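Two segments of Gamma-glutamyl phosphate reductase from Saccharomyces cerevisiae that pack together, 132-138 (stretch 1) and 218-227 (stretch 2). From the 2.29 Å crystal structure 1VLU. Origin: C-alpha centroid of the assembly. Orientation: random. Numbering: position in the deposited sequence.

Stretch 1 132-138: VIFESRP
Stretch 2, residues 218-227: GSNALVRKIK

Stretch 1 enters as the end of a strand that begins earlier in the chain. Val 132, Ile 133 and Phe 134 hold extended phi/psi values of -114/119, -120/117 and -130/156, and Glu 135 stays extended at -126/129 although it already belongs to the loop. Ser 136 breaks the run with a left-handed 55/35, after which Arg 137 (-144/87) and Pro 138 (-60/-22) complete the segment. Stretch 2 opens with Gly 218 at -174/-140 and Ser 219 at -86/170, then becomes a regular helix from Asn 220 to Lys 227 that runs on beyond the segment. Apart from a weak bond from Leu 222 N to Ser 219 O at 3.2 Å, its backbone bonds follow the i to i+4 pattern, from Val 223 N to Ser 219 O at 3.2 Å through Lys 227 N to Val 223 O at 2.8 Å. The register is set where the strand gives way to loop: Glu 135 CA lies 5.2 Å from Gly 218 CA. From there the contacts run backward along the strand as they run forward along the helix, so Ile 133 meets Leu 222 and Ile 226.

The polar centre is Glu 135, with chi1 48° (p), chi2 -163° (t) and chi3 12°. Glu 135 OE2 accepts two hydrogen bonds from one residue, from Ser 219 OG at 2.5 Å and from Ser 219 N at 2.8 Å with an N-H...acceptor angle of 156°. Ser 219 is the N-cap. With chi1 at 63° (p), its OG donates to the glutamate and also accepts a weak capping bond, Leu 222 N to Ser 219 OG at 3.5 Å. The carboxylate thus reaches the helix through its capping residue, tying the start of the helix to the loop.

Gly 218 leaves room for this arrangement. Glu 135 CG packs 3.7 Å from Gly 218 CA, and an ideal CB on that glycine would fall 2.5 Å from Glu 135 CG, a clash. Arg 137 covers the same glycine: Gly 218 CA lies over one face of its guanidinium, 3.5 Å from Arg 137 NH2. The arginine is bent into place by chi1 43° (p), chi2 -147° and chi3 99°, the latter two between wells, and is held by a bond within its own segment, Arg 137 NE to Glu 135 O at 2.7 Å and 165°.

The apolar part is built on residues four apart in the helix, a spacing that brings Leu 222 and Ile 226 onto the same side, both with CA-to-CB bonds toward the strand. Ile 133 (chi1 -53°, m; chi2 154°, t) serves both: its CG2 is 4.0 Å from Leu 222 CD1, and its CD1 is 4.0 Å from Ile 226 CD1. Leu 222 adopts t, p and Ile 226 m, t. Leu 222 CD2 also lies 3.6 Å from Ile 133 O. The CA-to-CB bond of Phe 134 points away, as strand alternation predicts between Ile 133 and Glu 135. The whole contact buries 331 Å².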

ATOM      1  N   VAL A 132      -9.929   8.589  11.080  1.00 47.41           N
ATOM      2  CA  VAL A 132      -9.507   9.416  12.169  1.00 46.49           C
ATOM      3  C   VAL A 132      -9.674   8.617  13.459  1.00 47.63           C
ATOM      4  O   VAL A 132     -10.777   8.198  13.791  1.00 46.66           O
ATOM      5  CB  VAL A 132     -10.337  10.707  12.235  1.00 47.74           C
ATOM      6  CG1 VAL A 132      -9.869  11.594  13.414  1.00 44.80           C
ATOM      7  CG2 VAL A 132     -10.286  11.441  10.889  1.00 52.55           C
ATOM      8  N   ILE A 133      -8.554   8.402  14.145  1.00 48.76           N
ATOM      9  CA  ILE A 133      -8.479   7.668  15.394  1.00 51.04           C
ATOM     10  C   ILE A 133      -7.933   8.604  16.469  1.00 52.81           C
ATOM     11  O   ILE A 133      -6.794   9.086  16.408  1.00 51.99           O
ATOM     12  CB  ILE A 133      -7.597   6.388  15.287  1.00 51.81           C
ATOM     13  CG1 ILE A 133      -8.054   5.508  14.117  1.00 50.19           C
ATOM     14  CG2 ILE A 133      -7.632   5.580  16.607  1.00 51.08           C
ATOM     15  CD1 ILE A 133      -6.955   4.633  13.571  1.00 53.07           C
ATOM     16  N   PHE A 134      -8.769   8.844  17.465  1.00 54.19           N
ATOM     17  CA  PHE A 134      -8.446   9.775  18.519  1.00 57.16           C
ATOM     18  C   PHE A 134      -8.682   9.150  19.894  1.00 58.62           C
ATOM     19  O   PHE A 134      -9.448   8.190  20.055  1.00 56.22           O
ATOM     20  CB  PHE A 134      -9.234  11.083  18.342  1.00 54.63           C
ATOM     21  CG  PHE A 134     -10.722  10.907  18.394  1.00 59.04           C
ATOM     22  CD1 PHE A 134     -11.427  10.462  17.276  1.00 53.72           C
ATOM     23  CD2 PHE A 134     -11.422  11.169  19.566  1.00 54.24           C
ATOM     24  CE1 PHE A 134     -12.799  10.297  17.330  1.00 55.42           C
ATOM     25  CE2 PHE A 134     -12.787  11.000  19.620  1.00 57.87           C
ATOM     26  CZ  PHE A 134     -13.475  10.566  18.496  1.00 55.91           C
ATOM     27  N   GLU A 135      -7.987   9.681  20.882  1.00 61.99           N
ATOM     28  CA  GLU A 135      -8.237   9.259  22.236  1.00 66.23           C
ATOM     29  C   GLU A 135      -8.521  10.471  23.099  1.00 67.97           C
ATOM     30  O   GLU A 135      -7.805  11.474  23.034  1.00 66.40           O
ATOM     31  CB  GLU A 135      -7.110   8.381  22.788  1.00 64.67           C
ATOM     32  CG  GLU A 135      -5.705   8.910  22.576  1.00 68.91           C
ATOM     33  CD  GLU A 135      -4.626   7.841  22.764  1.00 69.08           C
ATOM     34  OE1 GLU A 135      -4.959   6.632  22.831  1.00 69.55           O
ATOM     35  OE2 GLU A 135      -3.435   8.221  22.830  1.00 73.82           O
ATOM     36  N   SER A 136      -9.633  10.374  23.828  1.00 71.02           N
ATOM     37  CA  SER A 136     -10.026  11.296  24.887  1.00 74.55           C
ATOM     38  C   SER A 136     -10.124  12.774  24.542  1.00 75.28           C
ATOM     39  O   SER A 136      -9.819  13.618  25.388  1.00 77.44           O
ATOM     40  CB  SER A 136      -9.117  11.122  26.108  1.00 75.16           C
ATOM     41  OG  SER A 136      -9.706  11.717  27.253  1.00 80.34           O
ATOM     42  N   ARG A 137     -10.557  13.104  23.335  1.00 73.92           N
ATOM     43  CA  ARG A 137     -10.784  14.511  23.011  1.00 73.80           C
ATOM     44  C   ARG A 137     -11.988  14.698  22.083  1.00 73.50           C
ATOM     45  O   ARG A 137     -11.831  14.770  20.876  1.00 74.07           O
ATOM     46  CB  ARG A 137      -9.502  15.236  22.532  1.00 72.58           C
ATOM     47  CG  ARG A 137      -8.609  14.490  21.549  1.00 74.39           C
ATOM     48  CD  ARG A 137      -7.119  14.830  21.746  1.00 76.47           C
ATOM     49  NE  ARG A 137      -6.439  13.793  22.534  1.00 78.73           N
ATOM     50  CZ  ARG A 137      -5.144  13.790  22.858  1.00 74.75           C
ATOM     51  NH1 ARG A 137      -4.348  14.780  22.474  1.00 70.35           N
ATOM     52  NH2 ARG A 137      -4.643  12.784  23.575  1.00 69.55           N
ATOM     53  N   PRO A 138     -13.199  14.805  22.668  1.00 73.15           N
ATOM     54  CA  PRO A 138     -14.464  14.854  21.918  1.00 72.08           C
ATOM     55  C   PRO A 138     -14.610  16.022  20.919  1.00 70.46           C
ATOM     56  O   PRO A 138     -15.428  15.933  20.007  1.00 68.30           O
ATOM     57  CB  PRO A 138     -15.530  14.958  23.029  1.00 71.91           C
ATOM     58  CG  PRO A 138     -14.848  14.505  24.282  1.00 70.29           C
ATOM     59  CD  PRO A 138     -13.424  14.904  24.127  1.00 72.25           C
ATOM     60  N   GLY A 218      -3.978  11.746  19.180  1.00 63.74           N
ATOM     61  CA  GLY A 218      -3.725  11.266  20.534  1.00 65.67           C
ATOM     62  C   GLY A 218      -2.257  11.219  20.905  1.00 67.14           C
ATOM     63  O   GLY A 218      -1.487  12.118  20.558  1.00 66.85           O
ATOM     64  N   SER A 219      -1.869  10.164  21.616  1.00 69.03           N
ATOM     65  CA  SER A 219      -0.502  10.041  22.133  1.00 70.87           C
ATOM     66  C   SER A 219       0.463   9.431  21.115  1.00 72.12           C
ATOM     67  O   SER A 219       0.041   8.908  20.073  1.00 72.55           O
ATOM     68  CB  SER A 219      -0.490   9.211  23.418  1.00 70.10           C
ATOM     69  OG  SER A 219      -0.934   7.881  23.168  1.00 67.82           O
ATOM     70  N   ASN A 220       1.757   9.491  21.443  1.00 72.89           N
ATOM     71  CA  ASN A 220       2.822   8.872  20.652  1.00 73.55           C
ATOM     72  C   ASN A 220       2.684   7.361  20.583  1.00 71.48           C
ATOM     73  O   ASN A 220       3.015   6.754  19.573  1.00 72.84           O
ATOM     74  CB  ASN A 220       4.198   9.214  21.236  1.00 75.02           C
ATOM     75  CG  ASN A 220       4.515  10.701  21.186  1.00 78.65           C
ATOM     76  OD1 ASN A 220       5.206  11.222  22.064  1.00 85.69           O
ATOM     77  ND2 ASN A 220       4.019  11.389  20.161  1.00 84.13           N
ATOM     78  N   ALA A 221       2.211   6.764  21.667  1.00 69.14           N
ATOM     79  CA  ALA A 221       1.970   5.329  21.734  1.00 68.67           C
ATOM     80  C   ALA A 221       0.906   4.880  20.731  1.00 67.70           C
ATOM     81  O   ALA A 221       1.025   3.803  20.137  1.00 67.80           O
ATOM     82  CB  ALA A 221       1.565   4.933  23.153  1.00 68.28           C
ATOM     83  N   LEU A 222      -0.127   5.712  20.562  1.00 67.07           N
ATOM     84  CA  LEU A 222      -1.202   5.479  19.594  1.00 65.04           C
ATOM     85  C   LEU A 222      -0.676   5.526  18.155  1.00 64.12           C
ATOM     86  O   LEU A 222      -0.996   4.647  17.352  1.00 65.41           O
ATOM     87  CB  LEU A 222      -2.341   6.494  19.779  1.00 64.69           C
ATOM     88  CG  LEU A 222      -3.475   6.425  18.736  1.00 67.71           C
ATOM     89  CD1 LEU A 222      -4.399   5.202  18.972  1.00 61.12           C
ATOM     90  CD2 LEU A 222      -4.271   7.730  18.651  1.00 62.63           C
ATOM     91  N   VAL A 223       0.118   6.554  17.848  1.00 61.68           N
ATOM     92  CA  VAL A 223       0.783   6.700  16.553  1.00 61.67           C
ATOM     93  C   VAL A 223       1.644   5.477  16.213  1.00 61.21           C
ATOM     94  O   VAL A 223       1.517   4.926  15.127  1.00 61.47           O
ATOM     95  CB  VAL A 223       1.655   7.974  16.485  1.00 59.33           C
ATOM     96  CG1 VAL A 223       2.224   8.144  15.081  1.00 66.33           C
ATOM     97  CG2 VAL A 223       0.846   9.179  16.841  1.00 61.44           C
ATOM     98  N   ARG A 224       2.500   5.064  17.148  1.00 61.22           N
ATOM     99  CA  ARG A 224       3.343   3.870  17.001  1.00 61.05           C
ATOM    100  C   ARG A 224       2.551   2.617  16.717  1.00 60.03           C
ATOM    101  O   ARG A 224       2.933   1.813  15.880  1.00 61.63           O
ATOM    102  CB  ARG A 224       4.168   3.637  18.262  1.00 61.46           C
ATOM    103  CG  ARG A 224       5.378   4.502  18.356  1.00 58.06           C
ATOM    104  CD  ARG A 224       6.034   4.370  19.718  1.00 60.28           C
ATOM    105  NE  ARG A 224       7.207   5.233  19.759  1.00 60.93           N
ATOM    106  CZ  ARG A 224       8.453   4.825  19.558  1.00 57.48           C
ATOM    107  NH1 ARG A 224       8.720   3.539  19.335  1.00 57.97           N
ATOM    108  NH2 ARG A 224       9.433   5.715  19.595  1.00 68.49           N
ATOM    109  N   LYS A 225       1.450   2.451  17.432  1.00 61.16           N
ATOM    110  CA  LYS A 225       0.575   1.299  17.237  1.00 60.88           C
ATOM    111  C   LYS A 225      -0.033   1.323  15.836  1.00 59.62           C
ATOM    112  O   LYS A 225      -0.010   0.307  15.140  1.00 59.42           O
ATOM    113  CB  LYS A 225      -0.512   1.253  18.320  1.00 59.62           C
ATOM    114  CG  LYS A 225      -1.171  -0.112  18.485  1.00 64.66           C
ATOM    115  N   ILE A 226      -0.574   2.480  15.441  1.00 58.84           N
ATOM    116  CA  ILE A 226      -1.156   2.675  14.112  1.00 57.39           C
ATOM    117  C   ILE A 226      -0.116   2.420  13.025  1.00 59.44           C
ATOM    118  O   ILE A 226      -0.371   1.670  12.100  1.00 59.79           O
ATOM    119  CB  ILE A 226      -1.786   4.101  13.946  1.00 57.82           C
ATOM    120  CG1 ILE A 226      -3.080   4.225  14.758  1.00 54.97           C
ATOM    121  CG2 ILE A 226      -2.062   4.437  12.453  1.00 49.34           C
ATOM    122  CD1 ILE A 226      -3.458   5.674  15.098  1.00 56.58           C
ATOM    123  N   LYS A 227       1.053   3.040  13.133  1.00 61.97           N
ATOM    124  CA  LYS A 227       2.117   2.820  12.161  1.00 65.48           C
ATOM    125  C   LYS A 227       2.461   1.348  11.946  1.00 68.57           C
ATOM    126  O   LYS A 227       2.665   0.925  10.817  1.00 70.45           O
ATOM    127  CB  LYS A 227       3.365   3.625  12.534  1.00 65.80           C
ATOM    128  CG  LYS A 227       3.666   4.746  11.571  1.00 70.02           C
ATOM    129  CD  LYS A 227       4.176   4.127  10.272  1.00 76.11           C
ATOM    130  CE  LYS A 227       4.242   5.094   9.134  1.00 72.03           C
ATOM    131  NZ  LYS A 227       4.365   4.287   7.895  1.00 77.05           N
TER